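Local coordinates for protein Alpha/beta hydrolase (Paenibacillus sp. VTT E-133280, PDB 6TJ2) that hydrolyses esters as an extracellular alpha/beta-hydrolase, probably freeing salicylic acid from methyl salicylate much as tobacco salicylic acid binding protein 2 does, at residues Q128-P131 and D132-K135; L216-F219 and Y220-I224; H245-Q248 and S249-G253; E62-S65 and E66-L70; Q154-A157 and E158-K161. All blocks are in the same frame, centred on the assembly; numbering follows the deposited sequence.

Interaction 1 of 5, residues Q128-P131 and D132-K135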
loop_
_atom_site.group_PDB
_atom_site.type_symbol
_atom_site.label_atom_id
_atom_site.label_comp_id
_atom_site.label_asym_id
_atom_site.label_seq_id
_atom_site.Cartn_x
_atom_site.Cartn_y
_atom_site.Cartn_z
ATOM N N GLN A 128 -23.931 15.944 -11.486
ATOM C CA GLN A 128 -24.499 17.303 -11.192
ATOM C C GLN A 128 -25.828 17.515 -11.879
ATOM O O GLN A 128 -26.634 18.370 -11.409
ATOM C CB GLN A 128 -23.506 18.381 -11.643
ATOM C CG GLN A 128 -22.285 18.312 -10.784
ATOM C CD GLN A 128 -21.313 19.438 -10.983
ATOM O OE1 GLN A 128 -21.072 19.921 -12.104
ATOM N NE2 GLN A 128 -20.620 19.713 -9.948
ATOM N N GLN A 129 -26.044 16.888 -13.018
ATOM C CA GLN A 129 -27.214 17.125 -13.878
ATOM C C GLN A 129 -28.296 16.091 -13.658
ATOM O O GLN A 129 -29.464 16.443 -13.901
ATOM C CB GLN A 129 -26.745 17.115 -15.332
ATOM C CG GLN A 129 -25.860 18.307 -15.627
ATOM C CD GLN A 129 -25.653 18.476 -17.100
ATOM O OE1 GLN A 129 -26.570 18.282 -17.921
ATOM N NE2 GLN A 129 -24.429 18.876 -17.418
ATOM N N VAL A 130 -27.978 14.864 -13.218
ATOM C CA VAL A 130 -28.989 13.786 -13.034
ATOM C C VAL A 130 -28.848 13.144 -11.672
ATOM O O VAL A 130 -28.906 11.925 -11.533
ATOM C CB VAL A 130 -28.932 12.753 -14.172
ATOM C CG1 VAL A 130 -29.356 13.379 -15.494
ATOM C CG2 VAL A 130 -27.583 12.068 -14.341
ATOM N N PRO A 131 -28.743 13.933 -10.581
ATOM C CA PRO A 131 -28.460 13.333 -9.288
ATOM C C PRO A 131 -29.508 12.345 -8.774
ATOM O O PRO A 131 -29.213 11.380 -8.097
ATOM C CB PRO A 131 -28.421 14.534 -8.340
ATOM C CG PRO A 131 -29.161 15.639 -9.063
ATOM C CD PRO A 131 -28.788 15.407 -10.520
ATOM N N ASP A 132 -30.751 12.602 -9.135
ATOM C CA ASP A 132 -31.875 11.792 -8.630
ATOM C C ASP A 132 -31.875 10.454 -9.349
ATOM O O ASP A 132 -32.646 9.580 -8.920
ATOM C CB ASP A 132 -33.220 12.527 -8.757
ATOM C CG ASP A 132 -33.359 13.728 -7.807
ATOM O OD1 ASP A 132 -32.556 13.830 -6.818
ATOM O OD2 ASP A 132 -34.254 14.593 -8.061
ATOM N N ARG A 133 -31.068 10.242 -10.402
ATOM C CA ARG A 133 -31.037 8.963 -11.165
ATOM C C ARG A 133 -29.977 7.988 -10.608
ATOM O O ARG A 133 -29.960 6.848 -11.038
ATOM C CB ARG A 133 -30.782 9.198 -12.649
ATOM C CG ARG A 133 -31.913 9.909 -13.357
ATOM C CD ARG A 133 -31.580 10.026 -14.818
ATOM N NE ARG A 133 -32.649 10.763 -15.490
ATOM C CZ ARG A 133 -33.661 10.213 -16.117
ATOM N NH1 ARG A 133 -33.785 8.908 -16.225
ATOM N NH2 ARG A 133 -34.587 11.017 -16.624
ATOM N N ILE A 134 -29.112 8.440 -9.714
ATOM C CA ILE A 134 -27.876 7.699 -9.380
ATOM C C ILE A 134 -27.987 7.072 -7.990
ATOM O O ILE A 134 -28.261 7.808 -7.013
ATOM C CB ILE A 134 -26.677 8.646 -9.509
ATOM C CG1 ILE A 134 -26.526 9.179 -10.937
ATOM C CG2 ILE A 134 -25.416 7.931 -9.042
ATOM C CD1 ILE A 134 -25.595 10.356 -11.014
ATOM N N LYS A 135 -27.773 5.773 -7.924
ATOM C CA LYS A 135 -27.741 5.022 -6.653
ATOM C C LYS A 135 -26.413 5.244 -5.904
ATOM O O LYS A 135 -26.409 5.365 -4.674
ATOM C CB LYS A 135 -28.004 3.542 -6.941
ATOM C CG LYS A 135 -27.954 2.592 -5.745
ATOM C CD LYS A 135 -27.796 1.141 -6.168
ATOM C CE LYS A 135 -28.996 0.256 -6.021
ATOM N NZ LYS A 135 -29.615 0.404 -4.677
HETATM O O HOH W 1 -29.687 9.924 -5.967
#
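Val130 and Arg133 meet round the tight 3-10 turn of a beta-alpha-beta unit, where the chain leaves helix 119-129 and enters strand 134-139 of the parallel sheet. Two backbone bonds shape the turn. Arg133 N donates to Val130 O at 3.0 Å, coming from above the carbonyl plane. The bond from Ile134 N to Pro131 O is weak, at 3.4 Å, and a water that donates to both Pro131 O and Ile134 O adds a second tie between turn and strand. Proline suits its place because the ring holds phi at -62° and there is no N-H to satisfy. The remaining contacts are apolar. Val130 and Arg133 cross obliquely, with Arg133 CD 3.9 Å from Val130 CB. The methylenes of the extended arginine chain lie against the valine, while the guanidinium is met by Asp107, in a salt bridge, and by Leu108 O. Val130 and Ile134 are both buried, which fits their branched apolar side chains; Ile134 also packs on Phe111 and Leu113 of strand 111-117. With Ile134 CG1 beside the backbone N (chi1 -61°), CD1 points back toward the turn and lies 4.2 Å from Val130 CG2.

Interaction 2 of 5, residues L216-F219 and Y220-I224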
loop_
_atom_site.group_PDB
_atom_site.type_symbol
_atom_site.label_atom_id
_atom_site.label_comp_id
_atom_site.label_asym_id
_atom_site.label_seq_id
_atom_site.Cartn_x
_atom_site.Cartn_y
_atom_site.Cartn_z
ATOM N N LEU A 216 -17.355 22.208 -9.872
ATOM C CA LEU A 216 -17.789 20.967 -9.197
ATOM C C LEU A 216 -18.399 21.231 -7.822
ATOM O O LEU A 216 -18.547 20.320 -7.047
ATOM C CB LEU A 216 -16.595 20.016 -9.102
ATOM C CG LEU A 216 -15.960 19.586 -10.395
ATOM C CD1 LEU A 216 -14.696 18.813 -10.125
ATOM C CD2 LEU A 216 -16.946 18.734 -11.187
ATOM N N LYS A 217 -18.876 22.463 -7.605
ATOM C CA LYS A 217 -19.557 22.798 -6.346
ATOM C C LYS A 217 -20.766 21.890 -6.131
ATOM O O LYS A 217 -20.984 21.408 -4.989
ATOM C CB LYS A 217 -20.008 24.253 -6.376
ATOM C CG LYS A 217 -18.851 25.239 -6.419
ATOM C CD LYS A 217 -19.357 26.660 -6.229
ATOM C CE LYS A 217 -18.216 27.592 -5.897
ATOM N NZ LYS A 217 -17.262 27.689 -7.024
ATOM N N LYS A 218 -21.563 21.664 -7.193
ATOM C CA LYS A 218 -22.766 20.838 -7.044
ATOM C C LYS A 218 -22.329 19.419 -6.650
ATOM O O LYS A 218 -22.913 18.842 -5.744
ATOM C CB LYS A 218 -23.681 20.914 -8.264
ATOM C CG LYS A 218 -24.871 19.990 -8.147
ATOM C CD LYS A 218 -26.057 20.368 -9.020
ATOM C CE LYS A 218 -27.321 19.606 -8.673
ATOM N NZ LYS A 218 -27.744 19.884 -7.283
ATOM N N PHE A 219 -21.355 18.842 -7.365
ATOM C CA PHE A 219 -20.894 17.474 -7.058
ATOM C C PHE A 219 -20.529 17.326 -5.584
ATOM O O PHE A 219 -20.929 16.345 -4.939
ATOM C CB PHE A 219 -19.705 17.092 -7.924
ATOM C CG PHE A 219 -19.097 15.777 -7.513
ATOM C CD1 PHE A 219 -19.723 14.593 -7.849
ATOM C CD2 PHE A 219 -17.988 15.708 -6.697
ATOM C CE1 PHE A 219 -19.233 13.395 -7.382
ATOM C CE2 PHE A 219 -17.491 14.493 -6.240
ATOM C CZ PHE A 219 -18.103 13.334 -6.603
ATOM N N TYR A 220 -19.774 18.293 -5.074
ATOM C CA TYR A 220 -19.282 18.226 -3.672
ATOM C C TYR A 220 -20.392 18.564 -2.671
ATOM O O TYR A 220 -20.142 18.266 -1.502
ATOM C CB TYR A 220 -18.031 19.087 -3.478
ATOM C CG TYR A 220 -16.831 18.401 -4.091
ATOM C CD1 TYR A 220 -16.326 17.246 -3.512
ATOM C CD2 TYR A 220 -16.289 18.797 -5.271
ATOM C CE1 TYR A 220 -15.241 16.580 -4.069
ATOM C CE2 TYR A 220 -15.238 18.129 -5.875
ATOM C CZ TYR A 220 -14.704 16.999 -5.274
ATOM O OH TYR A 220 -13.677 16.277 -5.821
ATOM N N SER A 221 -21.590 18.958 -3.084
ATOM C CA SER A 221 -22.748 19.109 -2.165
ATOM C C SER A 221 -23.659 17.884 -2.211
ATOM O O SER A 221 -24.485 17.761 -1.310
ATOM C CB SER A 221 -23.510 20.345 -2.543
ATOM O OG SER A 221 -24.289 20.106 -3.713
ATOM N N LEU A 222 -23.497 16.983 -3.172
ATOM C CA LEU A 222 -24.397 15.817 -3.369
ATOM C C LEU A 222 -24.270 14.848 -2.202
ATOM O O LEU A 222 -23.156 14.675 -1.707
ATOM C CB LEU A 222 -24.028 15.077 -4.660
ATOM C CG LEU A 222 -24.285 15.827 -5.965
ATOM C CD1 LEU A 222 -23.970 14.943 -7.174
ATOM C CD2 LEU A 222 -25.700 16.369 -6.026
ATOM N N GLN A 223 -25.395 14.237 -1.810
ATOM C CA GLN A 223 -25.434 13.268 -0.679
ATOM C C GLN A 223 -25.326 11.818 -1.187
ATOM O O GLN A 223 -25.455 10.851 -0.400
ATOM C CB GLN A 223 -26.696 13.584 0.136
ATOM C CG GLN A 223 -26.592 14.926 0.837
ATOM C CD GLN A 223 -25.395 14.908 1.757
ATOM O OE1 GLN A 223 -24.368 15.531 1.503
ATOM N NE2 GLN A 223 -25.500 14.127 2.816
ATOM N N ILE A 224 -24.974 11.628 -2.435
ATOM C CA ILE A 224 -24.998 10.293 -3.064
ATOM C C ILE A 224 -23.787 9.505 -2.548
ATOM O O ILE A 224 -22.712 10.079 -2.458
ATOM C CB ILE A 224 -24.976 10.455 -4.592
ATOM C CG1 ILE A 224 -26.184 11.237 -5.092
ATOM C CG2 ILE A 224 -24.879 9.094 -5.265
ATOM C CD1 ILE A 224 -26.069 11.620 -6.554
HETATM O O HOH W 2 -20.629 14.531 -2.876
#
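Phe219 turns its edge into the face of Tyr220, a T-shaped pair whose planes stand at 86° and whose centroids are 4.8 Å apart. Phe219 CD2 sits over the centre of the tyrosine ring, 3.6 Å above its plane. The first torsions set the pair: Phe219 CG is anti to the backbone N (chi1 172°), whereas Tyr220 CG lies beside its own. Leu216 CB packs on Tyr220 CE2 at 4.0 Å, and the same turn is closed by Tyr220 N, which donates to Leu216 O at 3.1 Å. At the far end of the ring, Tyr220 OH bonds to Pro145 O. Replacing Tyr220 with an alanine would probably open a gap beside Phe219 CD2 and leave Pro145 O without its hydroxyl partner.

The other side is looser and polar. Exposed Ser221 finishes the short helix by giving both its OG, at 2.8 Å, and its N to Lys218 O, so one carbonyl at the helix end is gripped twice. A water donates to Phe219 O and Leu222 O where the chain straightens. Lys217, also exposed, sends its amine to a salt bridge with Asp147.

Helix 217-221 thus turns its aromatic side inward: Phe219 packs on Ser127 of helix 119-129 and on Ile137 and Phe139 of strand 134-139, while Leu222 rests on Ser127 and Pro131.

Interaction 3 of 5, residues H245-Q248 and S249-G253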
loop_
_atom_site.group_PDB
_atom_site.type_symbol
_atom_site.label_atom_id
_atom_site.label_comp_id
_atom_site.label_asym_id
_atom_site.label_seq_id
_atom_site.Cartn_x
_atom_site.Cartn_y
_atom_site.Cartn_z
ATOM N N HIS A 245 -4.529 6.659 -5.029
ATOM C CA HIS A 245 -4.954 6.338 -3.641
ATOM C C HIS A 245 -3.727 6.368 -2.764
ATOM O O HIS A 245 -2.743 5.671 -3.077
ATOM C CB HIS A 245 -5.656 4.981 -3.561
ATOM C CG HIS A 245 -6.059 4.640 -2.161
ATOM N ND1 HIS A 245 -7.112 5.250 -1.528
ATOM C CD2 HIS A 245 -5.442 3.821 -1.280
ATOM C CE1 HIS A 245 -7.139 4.764 -0.282
ATOM N NE2 HIS A 245 -6.169 3.925 -0.123
ATOM N N PRO A 246 -3.708 7.103 -1.629
ATOM C CA PRO A 246 -4.856 7.804 -1.072
ATOM C C PRO A 246 -5.114 9.226 -1.579
ATOM O O PRO A 246 -6.104 9.839 -1.157
ATOM C CB PRO A 246 -4.510 7.912 0.428
ATOM C CG PRO A 246 -3.003 7.890 0.448
ATOM C CD PRO A 246 -2.580 7.000 -0.681
ATOM N N THR A 247 -4.328 9.776 -2.483
ATOM C CA THR A 247 -4.501 11.197 -2.840
ATOM C C THR A 247 -5.800 11.471 -3.583
ATOM O O THR A 247 -6.657 12.239 -3.058
ATOM C CB THR A 247 -3.303 11.786 -3.565
ATOM O OG1 THR A 247 -2.191 11.737 -2.669
ATOM C CG2 THR A 247 -3.560 13.225 -3.996
ATOM N N GLN A 248 -6.039 10.889 -4.741
ATOM C CA GLN A 248 -7.296 11.205 -5.480
ATOM C C GLN A 248 -8.501 10.729 -4.661
ATOM O O GLN A 248 -9.501 11.514 -4.548
ATOM C CB GLN A 248 -7.319 10.615 -6.881
ATOM C CG GLN A 248 -6.345 11.287 -7.849
ATOM C CD GLN A 248 -6.660 12.745 -8.085
ATOM O OE1 GLN A 248 -5.872 13.682 -7.798
ATOM N NE2 GLN A 248 -7.831 13.021 -8.569
ATOM N N SER A 249 -8.456 9.552 -4.089
ATOM C CA SER A 249 -9.614 9.021 -3.355
ATOM C C SER A 249 -9.951 9.943 -2.207
ATOM O O SER A 249 -11.133 10.129 -1.913
ATOM C CB SER A 249 -9.395 7.598 -2.914
ATOM O OG SER A 249 -8.327 7.550 -1.979
ATOM N N SER A 250 -8.969 10.543 -1.538
ATOM C CA SER A 250 -9.261 11.413 -0.370
ATOM C C SER A 250 -10.098 12.603 -0.788
ATOM O O SER A 250 -10.776 13.208 0.109
ATOM C CB SER A 250 -7.995 11.859 0.300
ATOM O OG SER A 250 -7.302 12.796 -0.498
ATOM N N HIS A 251 -10.111 13.036 -2.039
ATOM C CA HIS A 251 -10.933 14.181 -2.468
ATOM C C HIS A 251 -12.403 13.876 -2.288
ATOM O O HIS A 251 -13.200 14.851 -2.191
ATOM C CB HIS A 251 -10.676 14.521 -3.937
ATOM C CG HIS A 251 -9.311 14.995 -4.243
ATOM N ND1 HIS A 251 -8.933 15.302 -5.506
ATOM C CD2 HIS A 251 -8.242 15.265 -3.438
ATOM C CE1 HIS A 251 -7.671 15.753 -5.478
ATOM N NE2 HIS A 251 -7.217 15.714 -4.198
ATOM N N LEU A 252 -12.830 12.616 -2.189
ATOM C CA LEU A 252 -14.259 12.230 -2.064
ATOM C C LEU A 252 -14.811 12.501 -0.676
ATOM O O LEU A 252 -16.069 12.540 -0.576
ATOM C CB LEU A 252 -14.414 10.754 -2.427
ATOM C CG LEU A 252 -14.021 10.409 -3.875
ATOM C CD1 LEU A 252 -14.352 8.954 -4.098
ATOM C CD2 LEU A 252 -14.717 11.344 -4.882
ATOM N N GLY A 253 -13.959 12.647 0.322
ATOM C CA GLY A 253 -14.429 12.768 1.709
ATOM C C GLY A 253 -14.693 11.367 2.249
ATOM O O GLY A 253 -13.762 10.557 2.327
HETATM O O HOH W 3 -8.097 8.115 0.693
#
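His245 presents the edge of its imidazole to Ser249, and ND1 and OG lie only 2.6 Å apart, hydrogen-bonded near the ring plane; either atom could be the donor. The ring reaches this position because CG is anti to the backbone N (chi1 179°). Pro246 CB stands 4.1 Å above one face, over its centre, and the imidazole also stacks with Phe257. Its NE2 bonds to Gln239 of a second subunit, so the histidine uses both nitrogens. Ser249 is buried, and its hydroxyl is satisfied by the imidazole and by a water 2.7 Å from OG.

Most of these residues belong to helix 244-250, part of the connection between strands 226-231 and 256-260 in a beta-alpha-beta unit of the alpha/beta-hydrolase fold. A cis peptide before Pro246 and a wider pi-type turn distort its start.

Towards its end Ser250 folds its hydroxyl back, with OG between the backbone N and the carbonyl carbon (chi1 71°), and donates to Thr247 O at 2.7 Å. His251 lays one ring face over Gln248 CA, while its N donates to Gln248 O at 3.0 Å. The imidazole's ND1 is bonded to Ala144 O.

Interaction 4 of 5, residues E62-S65 and E66-L70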
loop_
_atom_site.group_PDB
_atom_site.type_symbol
_atom_site.label_atom_id
_atom_site.label_comp_id
_atom_site.label_asym_id
_atom_site.label_seq_id
_atom_site.Cartn_x
_atom_site.Cartn_y
_atom_site.Cartn_z
ATOM N N GLU A 62 -14.739 -6.942 -22.020
ATOM C CA GLU A 62 -14.581 -8.232 -21.274
ATOM C C GLU A 62 -15.237 -8.113 -19.910
ATOM O O GLU A 62 -15.905 -9.041 -19.426
ATOM C CB GLU A 62 -13.116 -8.625 -21.174
ATOM C CG GLU A 62 -12.405 -8.872 -22.516
ATOM C CD GLU A 62 -11.961 -7.653 -23.303
ATOM O OE1 GLU A 62 -12.057 -6.479 -22.835
ATOM O OE2 GLU A 62 -11.491 -7.874 -24.471
ATOM N N THR A 63 -14.951 -7.046 -19.206
ATOM C CA THR A 63 -15.473 -6.867 -17.843
ATOM C C THR A 63 -16.976 -6.713 -17.857
ATOM O O THR A 63 -17.692 -7.305 -16.991
ATOM C CB THR A 63 -14.727 -5.729 -17.149
ATOM O OG1 THR A 63 -13.369 -6.099 -16.879
ATOM C CG2 THR A 63 -15.391 -5.332 -15.870
ATOM N N ALA A 64 -17.525 -5.969 -18.815
ATOM C CA ALA A 64 -18.994 -5.861 -18.915
ATOM C C ALA A 64 -19.645 -7.240 -19.168
ATOM O O ALA A 64 -20.673 -7.499 -18.579
ATOM C CB ALA A 64 -19.342 -4.858 -20.021
ATOM N N SER A 65 -19.019 -8.023 -20.019
ATOM C CA SER A 65 -19.533 -9.380 -20.326
ATOM C C SER A 65 -19.559 -10.191 -19.034
ATOM O O SER A 65 -20.567 -10.890 -18.739
ATOM C CB SER A 65 -18.671 -10.066 -21.310
ATOM O OG SER A 65 -19.072 -11.402 -21.474
ATOM N N GLU A 66 -18.534 -10.107 -18.198
ATOM C CA GLU A 66 -18.517 -10.870 -16.914
ATOM C C GLU A 66 -19.557 -10.326 -15.949
ATOM O O GLU A 66 -20.158 -11.104 -15.181
ATOM C CB GLU A 66 -17.104 -10.911 -16.332
ATOM C CG GLU A 66 -16.144 -11.727 -17.163
ATOM C CD GLU A 66 -16.486 -13.192 -17.321
ATOM O OE1 GLU A 66 -16.946 -13.768 -16.342
ATOM O OE2 GLU A 66 -16.189 -13.739 -18.412
ATOM N N LEU A 67 -19.765 -9.021 -15.880
ATOM C CA LEU A 67 -20.833 -8.451 -15.045
ATOM C C LEU A 67 -22.194 -8.961 -15.489
ATOM O O LEU A 67 -23.034 -9.279 -14.600
ATOM C CB LEU A 67 -20.797 -6.928 -15.074
ATOM C CG LEU A 67 -19.758 -6.276 -14.190
ATOM C CD1 LEU A 67 -19.625 -4.786 -14.574
ATOM C CD2 LEU A 67 -20.086 -6.431 -12.730
ATOM N N ARG A 68 -22.422 -9.063 -16.793
ATOM C CA ARG A 68 -23.734 -9.527 -17.289
ATOM C C ARG A 68 -23.936 -11.004 -16.900
ATOM O O ARG A 68 -25.054 -11.385 -16.576
ATOM C CB ARG A 68 -23.859 -9.320 -18.791
ATOM C CG ARG A 68 -23.961 -7.858 -19.187
ATOM C CD ARG A 68 -24.163 -7.644 -20.684
ATOM N NE ARG A 68 -23.962 -6.246 -21.034
ATOM C CZ ARG A 68 -22.921 -5.726 -21.629
ATOM N NH1 ARG A 68 -21.967 -6.494 -22.137
ATOM N NH2 ARG A 68 -22.808 -4.416 -21.749
ATOM N N LYS A 69 -22.872 -11.796 -16.894
ATOM C CA LYS A 69 -22.978 -13.224 -16.498
ATOM C C LYS A 69 -23.386 -13.324 -15.038
ATOM O O LYS A 69 -23.976 -14.374 -14.689
ATOM C CB LYS A 69 -21.673 -13.965 -16.737
ATOM C CG LYS A 69 -21.277 -14.142 -18.188
ATOM C CD LYS A 69 -19.909 -14.794 -18.272
ATOM C CE LYS A 69 -19.351 -14.885 -19.669
ATOM N NZ LYS A 69 -18.015 -15.537 -19.627
ATOM N N LEU A 70 -23.072 -12.368 -14.173
ATOM C CA LEU A 70 -23.470 -12.335 -12.758
ATOM C C LEU A 70 -24.897 -11.828 -12.594
ATOM O O LEU A 70 -25.348 -11.739 -11.440
ATOM C CB LEU A 70 -22.478 -11.439 -12.001
ATOM C CG LEU A 70 -21.062 -11.970 -11.894
ATOM C CD1 LEU A 70 -20.127 -10.930 -11.328
ATOM C CD2 LEU A 70 -21.030 -13.247 -11.071
#
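Leu67 N donates to Thr63 O at 2.9 Å, a length shared by Arg68 N to Ala64 O, and at 163° this is the straightest of the four backbone bonds that join 62-65 to 66-70. Glu66 N to Glu62 O and Lys69 N to Ser65 O complete the same i to i+4 pattern along one regular helix.

Side chains on its outer side carry charge. Glu66 CG, anti to its carbonyl carbon, lies 3.5 Å from Glu62 O; the bend at chi2 (-62°) then swings the carboxylate round to Lys69. The lysine chain runs out straight, passing Ser65 OG with CE at 3.9 Å, and its NZ meets Glu66 OE2 at 2.8 Å from above the carboxylate plane, a salt bridge within one helical turn. A leucine in place of Glu66 is likely to leave the ammonium of Lys69 without its mate and free to swing.

Arg68 lies back over Ala64, with NH1 3.7 Å from Ala64 CB; the small methyl lets the guanidinium lie close to the backbone, Ala64 O over one of its faces, and NH2 goes on to bond Val74 O.

The inner side is buried and apolar. Leu67 and Ala64 pack on Val74, and Thr63 touches Met275 and Met279 of helix 272-283 while its hydroxyl bonds Val268 O. Such an amphipathic crossover helix, linking strand 46-50 to strand 73-75 and packing against the sheet, is a standard element of the alpha/beta-hydrolase fold.

Interaction 5 of 5, residues Q154-A157 and E158-K161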
loop_
_atom_site.group_PDB
_atom_site.type_symbol
_atom_site.label_atom_id
_atom_site.label_comp_id
_atom_site.label_asym_id
_atom_site.label_seq_id
_atom_site.Cartn_x
_atom_site.Cartn_y
_atom_site.Cartn_z
ATOM N N GLN A 154 -4.059 17.419 -11.653
ATOM C CA GLN A 154 -3.823 16.381 -10.639
ATOM C C GLN A 154 -2.449 15.777 -10.773
ATOM O O GLN A 154 -2.002 15.122 -9.834
ATOM C CB GLN A 154 -4.843 15.243 -10.820
ATOM C CG GLN A 154 -6.308 15.677 -10.774
ATOM C CD GLN A 154 -6.631 16.666 -9.697
ATOM O OE1 GLN A 154 -6.334 16.397 -8.503
ATOM N NE2 GLN A 154 -7.178 17.812 -10.068
ATOM N N PHE A 155 -1.764 15.990 -11.898
ATOM C CA PHE A 155 -0.488 15.279 -12.141
ATOM C C PHE A 155 0.692 15.986 -11.471
ATOM O O PHE A 155 0.690 17.194 -11.277
ATOM C CB PHE A 155 -0.223 15.155 -13.638
ATOM C CG PHE A 155 -1.031 14.045 -14.272
ATOM C CD1 PHE A 155 -0.459 12.809 -14.511
ATOM C CD2 PHE A 155 -2.361 14.269 -14.578
ATOM C CE1 PHE A 155 -1.224 11.782 -15.050
ATOM C CE2 PHE A 155 -3.097 13.251 -15.168
ATOM C CZ PHE A 155 -2.514 12.022 -15.418
ATOM N N PRO A 156 1.788 15.242 -11.231
ATOM C CA PRO A 156 3.059 15.885 -10.874
ATOM C C PRO A 156 3.440 16.894 -11.958
ATOM O O PRO A 156 3.088 16.702 -13.134
ATOM C CB PRO A 156 4.042 14.724 -10.796
ATOM C CG PRO A 156 3.196 13.493 -10.602
ATOM C CD PRO A 156 1.891 13.772 -11.317
ATOM N N ALA A 157 4.190 17.937 -11.582
ATOM C CA ALA A 157 4.565 19.015 -12.512
ATOM C C ALA A 157 5.246 18.473 -13.778
ATOM O O ALA A 157 4.940 19.021 -14.871
ATOM C CB ALA A 157 5.460 20.011 -11.789
ATOM N N GLU A 158 6.084 17.471 -13.638
ATOM C CA GLU A 158 6.896 16.927 -14.777
ATOM C C GLU A 158 5.935 16.260 -15.782
ATOM O O GLU A 158 6.069 16.514 -16.999
ATOM C CB GLU A 158 7.937 15.914 -14.294
ATOM C CG GLU A 158 8.871 16.476 -13.234
ATOM C CD GLU A 158 8.275 16.776 -11.852
ATOM O OE1 GLU A 158 7.373 16.037 -11.406
ATOM O OE2 GLU A 158 8.730 17.767 -11.209
ATOM N N SER A 159 4.975 15.466 -15.285
ATOM C CA SER A 159 3.963 14.798 -16.153
ATOM C C SER A 159 3.087 15.873 -16.794
ATOM O O SER A 159 2.712 15.777 -18.010
ATOM C CB SER A 159 3.110 13.832 -15.370
ATOM O OG SER A 159 3.874 12.779 -14.816
ATOM N N LEU A 160 2.655 16.884 -16.072
ATOM C CA LEU A 160 1.816 17.917 -16.653
ATOM C C LEU A 160 2.540 18.604 -17.822
ATOM O O LEU A 160 1.912 18.833 -18.880
ATOM C CB LEU A 160 1.426 18.908 -15.561
ATOM C CG LEU A 160 0.723 20.136 -16.023
ATOM C CD1 LEU A 160 -0.550 19.734 -16.705
ATOM C CD2 LEU A 160 0.441 21.074 -14.861
ATOM N N LYS A 161 3.791 18.969 -17.607
ATOM C CA LYS A 161 4.581 19.612 -18.691
ATOM C C LYS A 161 4.679 18.665 -19.904
ATOM O O LYS A 161 4.476 19.174 -21.011
ATOM C CB LYS A 161 5.942 20.061 -18.154
ATOM C CG LYS A 161 6.772 20.907 -19.121
ATOM C CD LYS A 161 8.060 21.432 -18.488
ATOM C CE LYS A 161 8.004 21.565 -16.974
ATOM N NZ LYS A 161 9.164 22.309 -16.419
#
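Pro156 O accepts from Leu160 N at 3.0 Å in a nearly straight bond (166°), the first rung of helix 157-170, and Ala157 O takes Lys161 N at the same distance. Pro156 occupies the N-cap position, with an extended psi of 152° that gives way to helical angles from Ala157 onward. Proline fits a helix start well, since its missing N-H costs no bond there and its ring restricts the approaching chain. The helix follows strand 134-139 after a long loop and probably belongs to the lid inserted in the alpha/beta-hydrolase core.

Phe155, the buried anchor of the loop, approaches Ser159 with CD1 3.8 Å from the serine CB. Its ring goes on to meet Phe163 edge-to-face and Phe143 obliquely, close to but not touching the probable catalytic residues. The small side chain of Ser159 suits a place this close to the ring, and its OG lies 4.1 Å from Pro156 CD. The negative charge of exposed Glu158 probably suits the first turn, where N-H groups lack carbonyl partners and the helix dipole is positive. Its chain bends back at chi2 (69°), setting OE1 3.6 Å from Pro156 CB and OE2 4.0 Å from Ala157 CB.

Along the chain the contacts run in the order 4, 1, 5, 2, 3, all within one alpha/beta-hydrolase unit. Interactions 1, 3 and 4 belong to beta-alpha-beta connections of the parallel sheet; interaction 4 lies near strand 73-75 at one end of it, and interaction 3 leads to strand 256-260 at the other, their centres about 27 Å apart. Interactions 1 and 2, about 10 Å apart between centres, touch where Pro131 packs on Ile224. Interaction 2 in turn touches interaction 3, Tyr220 CE1 lying 3.3 Å from His251 O, and His251 borders Gln154 of interaction 5. Contacts 1, 2, 3 and 5 therefore form a chain of neighbours from the sheet towards the probable lid, while interaction 4 stands apart.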